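Local coordinates for protein putative protease (Parabacteroides distasonis ATCC 8503, PDB 3KD4) that is of unknown function but, as an exported protein with a signal sequence, is putatively assigned as a protease, at residues Phe34-Met39 and Leu106-Thr111; Ala6-Val11 and Met29-Phe34. All blocks are in the same frame, centred on the assembly; numbering follows the deposited sequence.

Interaction 1: Phe34-Met39 and Leu106-Thr111; sequences FTHTAM and LELGAT. With GOL (glycerol), chain M.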
# COMPACT_ATOMS: atom_id res chain seq x y z
N PHE A 34 -8.03 10.96 26.09
CA PHE A 34 -7.62 11.90 27.13
C PHE A 34 -7.81 13.36 26.76
O PHE A 34 -7.72 14.20 27.62
CB PHE A 34 -6.17 11.70 27.49
CG PHE A 34 -5.86 10.36 28.05
CD1 PHE A 34 -6.28 10.02 29.32
CD2 PHE A 34 -5.13 9.45 27.31
CE1 PHE A 34 -6.01 8.75 29.82
CE2 PHE A 34 -4.83 8.19 27.83
CZ PHE A 34 -5.28 7.85 29.06
N THR A 35 -8.03 13.67 25.48
CA THR A 35 -8.15 15.04 25.02
C THR A 35 -9.40 15.22 24.15
O THR A 35 -9.91 14.26 23.54
CB THR A 35 -6.95 15.43 24.12
OG1 THR A 35 -7.03 14.67 22.91
CG2 THR A 35 -5.56 15.16 24.79
N HIS A 36 -9.85 16.46 24.03
CA HIS A 36 -10.82 16.78 22.98
C HIS A 36 -10.37 16.50 21.57
O HIS A 36 -11.20 16.14 20.75
CB HIS A 36 -11.29 18.23 23.11
CG HIS A 36 -11.99 18.47 24.39
ND1 HIS A 36 -11.64 19.47 25.26
CD2 HIS A 36 -12.95 17.74 25.01
CE1 HIS A 36 -12.42 19.41 26.33
NE2 HIS A 36 -13.21 18.35 26.21
N THR A 37 -9.08 16.64 21.30
CA THR A 37 -8.48 16.32 19.98
C THR A 37 -8.79 14.85 19.65
O THR A 37 -9.25 14.54 18.54
CB THR A 37 -6.91 16.56 19.96
OG1 THR A 37 -6.65 17.92 20.31
CG2 THR A 37 -6.25 16.27 18.60
N ALA A 38 -8.52 13.97 20.62
CA ALA A 38 -8.85 12.55 20.48
C ALA A 38 -10.38 12.34 20.29
O ALA A 38 -10.80 11.71 19.33
CB ALA A 38 -8.32 11.77 21.67
N MSE A 39 -11.19 12.92 21.18
CA MSE A 39 -12.64 12.74 21.17
C MSE A 39 -13.30 13.22 19.87
O MSE A 39 -14.31 12.66 19.44
CB MSE A 39 -13.27 13.50 22.32
CG MSE A 39 -13.04 12.87 23.66
SE MSE A 39 -13.40 14.01 25.12
CE MSE A 39 -15.16 14.66 24.60
N LEU A 106 -18.82 10.59 25.57
CA LEU A 106 -17.40 10.85 25.68
C LEU A 106 -17.15 12.11 26.54
O LEU A 106 -17.88 13.09 26.45
CB LEU A 106 -16.73 10.99 24.31
CG LEU A 106 -16.65 9.69 23.50
CD1 LEU A 106 -15.94 9.96 22.17
CD2 LEU A 106 -15.95 8.60 24.27
N GLU A 107 -16.13 12.02 27.39
CA GLU A 107 -15.63 13.12 28.22
C GLU A 107 -14.17 12.84 28.39
O GLU A 107 -13.75 11.69 28.28
CB GLU A 107 -16.20 13.03 29.63
CG GLU A 107 -17.61 13.26 29.73
CD GLU A 107 -18.06 13.29 31.16
OE1 GLU A 107 -17.37 12.66 32.02
OE2 GLU A 107 -19.13 13.88 31.35
N LEU A 108 -13.40 13.85 28.75
CA LEU A 108 -11.97 13.65 29.02
C LEU A 108 -11.76 12.44 29.97
O LEU A 108 -12.38 12.35 31.02
CB LEU A 108 -11.39 14.91 29.65
CG LEU A 108 -11.38 16.18 28.79
CD1 LEU A 108 -10.92 17.38 29.67
CD2 LEU A 108 -10.51 16.05 27.54
N GLY A 109 -10.94 11.49 29.54
CA GLY A 109 -10.59 10.35 30.37
C GLY A 109 -11.57 9.20 30.35
O GLY A 109 -11.41 8.22 31.09
N ALA A 110 -12.63 9.35 29.56
CA ALA A 110 -13.61 8.28 29.35
C ALA A 110 -13.05 7.15 28.51
O ALA A 110 -12.11 7.35 27.72
CB ALA A 110 -14.86 8.84 28.67
N THR A 111 -13.61 5.95 28.71
CA THR A 111 -13.17 4.74 28.03
C THR A 111 -14.28 4.12 27.24
O THR A 111 -15.36 3.83 27.76
CB THR A 111 -12.64 3.70 29.01
OG1 THR A 111 -11.55 4.27 29.73
CG2 THR A 111 -12.18 2.42 28.27
C1 GOL M . -15.91 17.09 29.88
O1 GOL M . -14.83 16.19 29.94
C2 GOL M . -15.72 17.70 28.53
O2 GOL M . -15.23 16.68 27.77
C3 GOL M . -14.62 18.75 28.50
O3 GOL M . -14.80 19.73 29.48
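Leu108 reaches across to the start of helix 36-39 with one methyl group, CD2, which is 3.3 Å from Phe34 O and also packs against Thr35 CA and His36 N. The same CD2 lies over one face of the His36 imidazole, shifted toward the rim, 3.9 Å from the ring centroid and 14° off its normal: a CH-pi contact between side chains that cross at about a right angle. Met39, a selenomethionine, runs toward the opposite segment. Its SE rests on the peptide joining Glu107 to Leu108, 3.6 Å from Leu108 N, while a bend at chi3 (49°) turns CE toward Leu106, 4.0 Å from Leu106 CB, and the two side chains pass one another in opposing directions. Glu107 and Leu108 open a type II beta turn, Glu107 to Ala110, closed by Ala110 N to Glu107 O at 2.9 Å, with Gly109 taking the positive phi. On the helix side Thr35 is the N-cap: its OG1, also bonded to Glu5, accepts from Ala38 N at 2.8 Å. A glycerol, probably from the crystallisation liquor, accepts through O1 from Leu108 N at 3.0 Å.

Interaction 2: Ala6-Val11 and Met29-Phe34; sequences AEYGKV and MELTLF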
# COMPACT_ATOMS: atom_id res chain seq x y z
N ALA A 6 -4.53 9.13 23.58
CA ALA A 6 -5.42 7.98 23.75
C ALA A 6 -4.58 6.77 24.01
O ALA A 6 -3.40 6.75 23.64
CB ALA A 6 -6.30 7.78 22.50
N GLU A 7 -5.19 5.76 24.64
CA GLU A 7 -4.56 4.49 24.88
C GLU A 7 -5.59 3.37 24.83
O GLU A 7 -6.68 3.50 25.42
CB GLU A 7 -3.94 4.50 26.27
CG GLU A 7 -3.22 3.23 26.68
CD GLU A 7 -2.89 3.24 28.15
OE1 GLU A 7 -2.94 2.16 28.82
OE2 GLU A 7 -2.65 4.36 28.67
N TYR A 8 -5.26 2.29 24.17
CA TYR A 8 -6.08 1.08 24.24
C TYR A 8 -5.64 0.30 25.46
O TYR A 8 -4.56 -0.30 25.46
CB TYR A 8 -5.89 0.19 23.02
CG TYR A 8 -6.49 0.73 21.74
CD1 TYR A 8 -7.81 0.46 21.41
CD2 TYR A 8 -5.72 1.47 20.86
CE1 TYR A 8 -8.35 0.93 20.25
CE2 TYR A 8 -6.25 1.94 19.67
CZ TYR A 8 -7.57 1.66 19.38
OH TYR A 8 -8.16 2.12 18.25
N GLY A 9 -6.47 0.29 26.48
CA GLY A 9 -6.19 -0.48 27.69
C GLY A 9 -6.20 -1.96 27.37
O GLY A 9 -5.32 -2.72 27.80
N LYS A 10 -7.17 -2.38 26.56
CA LYS A 10 -7.25 -3.78 26.15
C LYS A 10 -7.73 -3.91 24.73
O LYS A 10 -8.62 -3.16 24.27
CB LYS A 10 -8.22 -4.52 27.03
CG LYS A 10 -7.73 -4.68 28.45
CD LYS A 10 -8.56 -5.72 29.19
CE LYS A 10 -8.32 -5.67 30.72
NZ LYS A 10 -6.89 -5.42 31.07
N VAL A 11 -7.12 -4.86 24.03
CA VAL A 11 -7.59 -5.36 22.76
C VAL A 11 -7.64 -6.91 22.87
O VAL A 11 -6.69 -7.56 23.41
CB VAL A 11 -6.67 -4.89 21.62
CG1 VAL A 11 -7.03 -5.52 20.29
CG2 VAL A 11 -6.68 -3.34 21.51
N MSE A 29 -12.52 -4.23 22.53
CA MSE A 29 -11.56 -3.20 22.83
C MSE A 29 -12.04 -2.29 23.95
O MSE A 29 -13.23 -2.20 24.23
CB MSE A 29 -11.16 -2.40 21.58
CG MSE A 29 -12.26 -1.61 20.89
SE MSE A 29 -12.67 0.04 21.86
CE MSE A 29 -13.33 1.14 20.37
N GLU A 30 -11.05 -1.69 24.60
CA GLU A 30 -11.20 -0.64 25.58
C GLU A 30 -10.24 0.45 25.11
O GLU A 30 -9.00 0.22 24.98
CB GLU A 30 -10.83 -1.15 26.95
CG GLU A 30 -11.71 -2.27 27.38
CD GLU A 30 -11.37 -2.81 28.77
OE1 GLU A 30 -10.57 -2.18 29.52
OE2 GLU A 30 -11.91 -3.87 29.09
N LEU A 31 -10.79 1.64 24.90
CA LEU A 31 -10.03 2.77 24.39
C LEU A 31 -10.31 4.00 25.22
O LEU A 31 -11.44 4.51 25.23
CB LEU A 31 -10.39 3.02 22.91
CG LEU A 31 -9.84 4.28 22.21
CD1 LEU A 31 -8.32 4.32 22.19
CD2 LEU A 31 -10.39 4.33 20.79
N THR A 32 -9.29 4.49 25.91
CA THR A 32 -9.43 5.71 26.67
C THR A 32 -8.94 6.93 25.88
O THR A 32 -7.87 6.88 25.29
CB THR A 32 -8.64 5.60 27.99
OG1 THR A 32 -9.05 4.42 28.69
CG2 THR A 32 -8.86 6.84 28.85
N LEU A 33 -9.76 7.98 25.86
CA LEU A 33 -9.48 9.23 25.16
C LEU A 33 -9.18 10.31 26.18
O LEU A 33 -9.97 10.55 27.08
CB LEU A 33 -10.68 9.61 24.31
CG LEU A 33 -11.11 8.57 23.24
CD1 LEU A 33 -12.12 9.19 22.28
CD2 LEU A 33 -9.93 7.99 22.45
N PHE A 34 -8.03 10.96 26.09
CA PHE A 34 -7.62 11.90 27.13
C PHE A 34 -7.81 13.36 26.76
O PHE A 34 -7.72 14.20 27.62
CB PHE A 34 -6.17 11.70 27.49
CG PHE A 34 -5.86 10.36 28.05
CD1 PHE A 34 -6.28 10.02 29.32
CD2 PHE A 34 -5.13 9.45 27.31
CE1 PHE A 34 -6.01 8.75 29.82
CE2 PHE A 34 -4.83 8.19 27.83
CZ PHE A 34 -5.28 7.85 29.06
O HOH W 1 -8.53 1.89 27.90
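Water 1 bridges the two segments, 2.7 Å from Thr32 OG1 and accepting from Gly9 N at 3.0 Å; Thr32 OG1 is also bonded to Thr111. Gly9 N is shared, since it gives a second, weak bond to Glu30 O, bent to 120° at the hydrogen. Glu7 and Thr32 form a hydrogen-bonded pair, with Thr32 N to Glu7 O at 2.8 Å. Strands 6-8 and 29-33 run antiparallel, at 164°, as neighbours in the hairpin 6-17/23-33; Gly9 and Lys10 both face Glu30, a classic beta bulge, where the chain turns a corner. On the face carrying Ala6, Tyr8 and Leu31, Leu31 CD1 sits over the centre of the Tyr8 ring, 3.8 Å from the centroid and 4° off its normal. An alanine in place of Tyr8 would probably leave Leu31 CD1 without the ring it packs on and open a gap beside Tyr43 and Val140. Ala6 CB meets Leu33 CD2 at 3.6 Å. On the other face Lys10 and Glu30 run alongside one another in the same direction, with Lys10 CD 3.8 Å from Glu30 OE2; Lys10 NZ makes a long, weak ion pair with Glu142.

Overall arrangement
The two contacts have centres about 10 Å apart, share Phe34, and lie on the same side of the chain's centre. Along the chain they come in series: interaction 2 pairs strands 6-17 and 23-33, and helix 36-39 then follows to meet the segment 106-111 in interaction 1. The last residue of that segment begins strand 111-120, which lies on the other flank of strand 23-33 from strand 6-17 in the eight-stranded mixed sheet. Direct links support this adjacency: Gly109 N lies 2.8 Å from Leu33 O, and Thr111 OG1 2.7 Å from Thr32 OG1, both probable hydrogen bonds. Interaction 2 is thus pairing within the sheet, whereas interaction 1 is a surface contact beside the end of strand 23-33.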